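Local coordinates for putative glycosyl hydrolase (Bacteroides thetaiotaomicron VPI-5482, PDB 3K11), which is a putative hydrolase of glycosyl hydrolase family 88, probably acting on sugar substrates, whose exact reaction is not established, at residues 201-215 with 267-281. Residues are numbered along the deposited sequence; the frame is centred on the assembly and turned at random.
Sequences LDDMFMGIPAVAQMS and ANGWALLTACELLDV
F205 and W270 form the aromatic centre of this contact between helices 202-215 and 267-281. The F205 ring makes an offset stack on the six-membered ring of W270, with centroids 4.6 Å apart and planes at 8°. F205 CG lies anti to the backbone N (chi1 -179°), which carries the ring across to helix 267-281. L273 CD2 reaches F205 CE1 at 3.5 Å. On the five-membered ring of W270, M206 CE sits over the face in a CH-pi contact, 4.1 Å from the centroid. An alanine at F205 is likely to open a gap beside W270 and L273, with the indole losing its stacking partner.

Among polar groups, T274 OG1 lies at the edge of the F205 ring but donates back to W270 O at 2.7 Å. That oxygen also accepts from T274 N, on the opposite face of its plane. Two waters bridge the helices. One joins D202 OD2 to W270 NE1, and the other joins Q213 NE2 to E277 O. D202 OD1 is hydrogen-bonded to H250, Q213 OE1 is hydrogen-bonded to R216, and E277 OE2 forms a salt bridge with K156.

Small apolar contacts fill the rest. L201 CD1 and the selenium of M204 meet A271 CB. I208 CB packs on T274 CG2 at 3.8 Å. P209 CG lies on E277 CB, and A212 CB touches L278 and V281.

The helix axes come within 7.6 Å, and their N-to-C directions differ by 30°. This buried pair is consistent with the alpha/alpha toroid of six-hairpin glycosidases. Helices 167-180 and 222-240 pack on 201-215, helix 326-342 packs on 267-281, and strand 247-253 touches both.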
loop_
_atom_site.group_PDB
_atom_site.type_symbol
_atom_site.label_atom_id
_atom_site.label_comp_id
_atom_site.label_asym_id
_atom_site.label_seq_id
_atom_site.Cartn_x
_atom_site.Cartn_y
_atom_site.Cartn_z
ATOM N N LEU A 201 12.004 19.290 6.524
ATOM C CA LEU A 201 10.581 19.537 6.769
ATOM C C LEU A 201 10.392 20.093 8.183
ATOM O O LEU A 201 9.538 20.965 8.415
ATOM C CB LEU A 201 9.791 18.240 6.568
ATOM C CG LEU A 201 8.294 18.350 6.588
ATOM C CD1 LEU A 201 7.792 19.356 5.530
ATOM C CD2 LEU A 201 7.661 16.928 6.397
ATOM N N ASP A 202 11.195 19.609 9.145
ATOM C CA ASP A 202 11.082 20.032 10.540
ATOM C C ASP A 202 11.186 21.535 10.661
ATOM O O ASP A 202 10.549 22.124 11.551
ATOM C CB ASP A 202 12.202 19.442 11.417
ATOM C CG ASP A 202 12.331 17.909 11.290
ATOM O OD1 ASP A 202 12.559 17.437 10.182
ATOM O OD2 ASP A 202 12.154 17.171 12.286
ATOM N N ASP A 203 11.914 22.183 9.749
ATOM C CA ASP A 203 12.196 23.627 9.918
ATOM C C ASP A 203 10.995 24.488 9.571
ATOM O O ASP A 203 10.976 25.638 9.911
ATOM C CB ASP A 203 13.399 24.072 9.132
ATOM C CG ASP A 203 14.720 23.655 9.766
ATOM O OD1 ASP A 203 14.754 23.445 11.004
ATOM O OD2 ASP A 203 15.722 23.620 9.035
HETATM N N MSE A 204 9.979 23.931 8.896
HETATM C CA MSE A 204 8.718 24.642 8.777
HETATM C C MSE A 204 8.250 25.029 10.194
HETATM O O MSE A 204 7.858 26.157 10.459
HETATM C CB MSE A 204 7.666 23.803 8.067
HETATM C CG MSE A 204 7.964 23.650 6.583
HETATM SE SE MSE A 204 6.574 22.744 5.616
HETATM C CE MSE A 204 5.356 24.218 5.478
ATOM N N PHE A 205 8.352 24.082 11.117
ATOM C CA PHE A 205 7.886 24.247 12.492
ATOM C C PHE A 205 8.927 24.908 13.353
ATOM O O PHE A 205 8.593 25.692 14.240
ATOM C CB PHE A 205 7.461 22.907 13.075
ATOM C CG PHE A 205 6.961 23.005 14.473
ATOM C CD1 PHE A 205 5.708 23.597 14.756
ATOM C CD2 PHE A 205 7.757 22.557 15.507
ATOM C CE1 PHE A 205 5.275 23.720 16.070
ATOM C CE2 PHE A 205 7.342 22.695 16.834
ATOM C CZ PHE A 205 6.095 23.262 17.108
HETATM N N MSE A 206 10.194 24.633 13.092
HETATM C CA MSE A 206 11.218 25.287 13.907
HETATM C C MSE A 206 11.261 26.791 13.670
HETATM O O MSE A 206 11.573 27.560 14.584
HETATM C CB MSE A 206 12.600 24.675 13.691
HETATM C CG MSE A 206 12.682 23.213 13.877
HETATM SE SE MSE A 206 12.063 22.566 15.649
HETATM C CE MSE A 206 11.390 20.734 15.097
ATOM N N GLY A 207 10.979 27.221 12.452
ATOM C CA GLY A 207 11.071 28.642 12.067
ATOM C C GLY A 207 9.803 29.461 11.886
ATOM O O GLY A 207 9.754 30.613 12.304
ATOM N N ILE A 208 8.751 28.879 11.319
ATOM C CA ILE A 208 7.601 29.706 10.874
ATOM C C ILE A 208 6.735 30.225 12.018
ATOM O O ILE A 208 6.457 31.413 12.039
ATOM C CB ILE A 208 6.795 29.022 9.759
ATOM C CG1 ILE A 208 7.739 28.782 8.574
ATOM C CG2 ILE A 208 5.538 29.825 9.379
ATOM C CD1 ILE A 208 7.103 27.890 7.442
ATOM N N PRO A 209 6.392 29.375 13.017
ATOM C CA PRO A 209 5.585 29.900 14.131
ATOM C C PRO A 209 6.197 31.089 14.861
ATOM O O PRO A 209 5.472 32.018 15.250
ATOM C CB PRO A 209 5.413 28.681 15.047
ATOM C CG PRO A 209 5.456 27.506 14.068
ATOM C CD PRO A 209 6.618 27.933 13.183
ATOM N N ALA A 210 7.518 31.086 15.045
ATOM C CA ALA A 210 8.196 32.197 15.702
ATOM C C ALA A 210 8.002 33.497 14.916
ATOM O O ALA A 210 7.780 34.566 15.494
ATOM C CB ALA A 210 9.689 31.889 15.835
ATOM N N VAL A 211 8.176 33.396 13.597
ATOM C CA VAL A 211 8.004 34.554 12.719
ATOM C C VAL A 211 6.551 35.014 12.783
ATOM O O VAL A 211 6.293 36.195 12.941
ATOM C CB VAL A 211 8.489 34.269 11.272
ATOM C CG1 VAL A 211 8.263 35.515 10.374
ATOM C CG2 VAL A 211 9.984 33.844 11.262
ATOM N N ALA A 212 5.582 34.094 12.663
ATOM C CA ALA A 212 4.164 34.433 12.792
ATOM C C ALA A 212 3.841 35.123 14.140
ATOM O O ALA A 212 3.152 36.153 14.181
ATOM C CB ALA A 212 3.268 33.161 12.562
ATOM N N GLN A 213 4.367 34.593 15.238
ATOM C CA GLN A 213 4.122 35.208 16.541
ATOM C C GLN A 213 4.798 36.551 16.696
ATOM O O GLN A 213 4.233 37.462 17.324
ATOM C CB GLN A 213 4.519 34.244 17.673
ATOM C CG GLN A 213 3.508 33.088 17.855
ATOM C CD GLN A 213 2.179 33.539 18.365
ATOM O OE1 GLN A 213 2.086 34.490 19.127
ATOM N NE2 GLN A 213 1.114 32.865 17.943
HETATM N N MSE A 214 5.994 36.701 16.145
HETATM C CA MSE A 214 6.675 37.998 16.206
HETATM C C MSE A 214 5.870 39.073 15.507
HETATM O O MSE A 214 5.982 40.250 15.885
HETATM C CB MSE A 214 8.065 38.014 15.581
HETATM C CG MSE A 214 9.204 37.709 16.422
HETATM SE SE MSE A 214 9.396 38.534 18.124
HETATM C CE MSE A 214 10.522 39.956 17.849
ATOM N N SER A 215 5.056 38.708 14.503
ATOM C CA SER A 215 4.185 39.708 13.880
ATOM C C SER A 215 3.202 40.290 14.885
ATOM O O SER A 215 2.746 41.407 14.709
ATOM C CB SER A 215 3.427 39.140 12.665
ATOM O OG SER A 215 2.269 38.434 13.053
ATOM N N ALA A 267 7.735 14.577 11.228
ATOM C CA ALA A 267 7.988 15.812 10.476
ATOM C C ALA A 267 6.743 16.191 9.687
ATOM O O ALA A 267 6.465 17.367 9.502
ATOM C CB ALA A 267 9.232 15.677 9.558
ATOM N N ASN A 268 5.960 15.208 9.222
ATOM C CA ASN A 268 4.681 15.535 8.614
ATOM C C ASN A 268 3.764 16.157 9.638
ATOM O O ASN A 268 3.061 17.126 9.341
ATOM C CB ASN A 268 4.048 14.304 7.952
ATOM C CG ASN A 268 4.412 14.228 6.481
ATOM O OD1 ASN A 268 3.652 14.740 5.629
ATOM N ND2 ASN A 268 5.622 13.693 6.171
ATOM N N GLY A 269 3.862 15.708 10.894
ATOM C CA GLY A 269 3.160 16.381 11.985
ATOM C C GLY A 269 3.636 17.815 12.147
ATOM O O GLY A 269 2.831 18.733 12.264
ATOM N N TRP A 270 4.930 18.045 12.145
ATOM C CA TRP A 270 5.433 19.402 12.256
ATOM C C TRP A 270 4.889 20.321 11.150
ATOM O O TRP A 270 4.581 21.458 11.404
ATOM C CB TRP A 270 6.950 19.413 12.220
ATOM C CG TRP A 270 7.646 18.802 13.408
ATOM C CD1 TRP A 270 8.858 18.121 13.385
ATOM C CD2 TRP A 270 7.223 18.808 14.774
ATOM N NE1 TRP A 270 9.168 17.721 14.641
ATOM C CE2 TRP A 270 8.187 18.115 15.506
ATOM C CE3 TRP A 270 6.121 19.326 15.447
ATOM C CZ2 TRP A 270 8.084 17.919 16.863
ATOM C CZ3 TRP A 270 6.023 19.127 16.817
ATOM C CH2 TRP A 270 6.998 18.411 17.499
ATOM N N ALA A 271 4.735 19.817 9.930
ATOM C CA ALA A 271 4.227 20.604 8.798
ATOM C C ALA A 271 2.739 20.910 9.005
ATOM O O ALA A 271 2.259 22.003 8.686
ATOM C CB ALA A 271 4.390 19.825 7.480
ATOM N N LEU A 272 1.996 19.938 9.520
ATOM C CA LEU A 272 0.553 20.135 9.797
ATOM C C LEU A 272 0.365 21.150 10.912
ATOM O O LEU A 272 -0.504 22.037 10.842
ATOM C CB LEU A 272 -0.095 18.780 10.153
ATOM C CG LEU A 272 -1.639 18.689 9.982
ATOM C CD1 LEU A 272 -2.105 18.911 8.509
ATOM C CD2 LEU A 272 -2.150 17.358 10.544
ATOM N N LEU A 273 1.225 21.035 11.927
ATOM C CA LEU A 273 1.206 21.944 13.086
ATOM C C LEU A 273 1.617 23.341 12.685
ATOM O O LEU A 273 1.060 24.324 13.198
ATOM C CB LEU A 273 2.072 21.362 14.227
ATOM C CG LEU A 273 2.134 22.070 15.575
ATOM C CD1 LEU A 273 0.817 22.491 16.105
ATOM C CD2 LEU A 273 2.862 21.177 16.593
ATOM N N THR A 274 2.587 23.456 11.789
ATOM C CA THR A 274 2.974 24.777 11.262
ATOM C C THR A 274 1.807 25.485 10.600
ATOM O O THR A 274 1.553 26.674 10.831
ATOM C CB THR A 274 4.096 24.637 10.224
ATOM O OG1 THR A 274 5.229 24.068 10.875
ATOM C CG2 THR A 274 4.506 25.996 9.668
ATOM N N ALA A 275 1.071 24.762 9.762
ATOM C CA ALA A 275 -0.125 25.337 9.136
ATOM C C ALA A 275 -1.114 25.820 10.192
ATOM O O ALA A 275 -1.673 26.900 10.067
ATOM C CB ALA A 275 -0.752 24.313 8.201
ATOM N N CYS A 276 -1.352 25.029 11.254
ATOM C CA CYS A 276 -2.220 25.472 12.352
ATOM C C CYS A 276 -1.683 26.706 13.050
ATOM O O CYS A 276 -2.440 27.629 13.285
ATOM C CB CYS A 276 -2.410 24.350 13.388
ATOM S SG CYS A 276 -3.361 22.930 12.774
ATOM N N GLU A 277 -0.388 26.734 13.380
ATOM C CA GLU A 277 0.174 27.898 14.040
ATOM C C GLU A 277 0.070 29.172 13.201
ATOM O O GLU A 277 -0.203 30.272 13.723
ATOM C CB GLU A 277 1.615 27.637 14.401
ATOM C CG GLU A 277 1.835 26.568 15.491
ATOM C CD GLU A 277 1.522 27.051 16.869
ATOM O OE1 GLU A 277 0.363 26.915 17.283
ATOM O OE2 GLU A 277 2.462 27.466 17.577
ATOM N N LEU A 278 0.309 29.035 11.902
ATOM C CA LEU A 278 0.228 30.153 10.956
ATOM C C LEU A 278 -1.202 30.599 10.740
ATOM O O LEU A 278 -1.499 31.786 10.793
ATOM C CB LEU A 278 0.900 29.764 9.632
ATOM C CG LEU A 278 0.955 30.804 8.523
ATOM C CD1 LEU A 278 1.573 32.084 9.030
ATOM C CD2 LEU A 278 1.706 30.253 7.279
ATOM N N LEU A 279 -2.104 29.643 10.536
ATOM C CA LEU A 279 -3.511 29.977 10.379
ATOM C C LEU A 279 -4.175 30.567 11.657
ATOM O O LEU A 279 -5.180 31.310 11.585
ATOM C CB LEU A 279 -4.277 28.794 9.784
ATOM C CG LEU A 279 -3.979 28.458 8.342
ATOM C CD1 LEU A 279 -4.506 27.092 8.050
ATOM C CD2 LEU A 279 -4.520 29.518 7.351
ATOM N N ASP A 280 -3.597 30.275 12.830
ATOM C CA ASP A 280 -4.030 30.934 14.058
ATOM C C ASP A 280 -3.707 32.413 14.040
ATOM O O ASP A 280 -4.346 33.192 14.725
ATOM C CB ASP A 280 -3.321 30.317 15.268
ATOM C CG ASP A 280 -3.910 28.965 15.693
ATOM O OD1 ASP A 280 -5.042 28.593 15.268
ATOM O OD2 ASP A 280 -3.228 28.278 16.519
ATOM N N VAL A 281 -2.691 32.818 13.288
ATOM C CA VAL A 281 -2.216 34.225 13.322
ATOM C C VAL A 281 -2.727 35.054 12.140
ATOM O O VAL A 281 -3.079 36.226 12.286
ATOM C CB VAL A 281 -0.685 34.250 13.350
ATOM C CG1 VAL A 281 -0.159 35.651 13.255
ATOM C CG2 VAL A 281 -0.134 33.583 14.643
HETATM O O HOH W 1 11.444 16.148 15.118
HETATM O O HOH W 2 0.926 30.607 16.198
#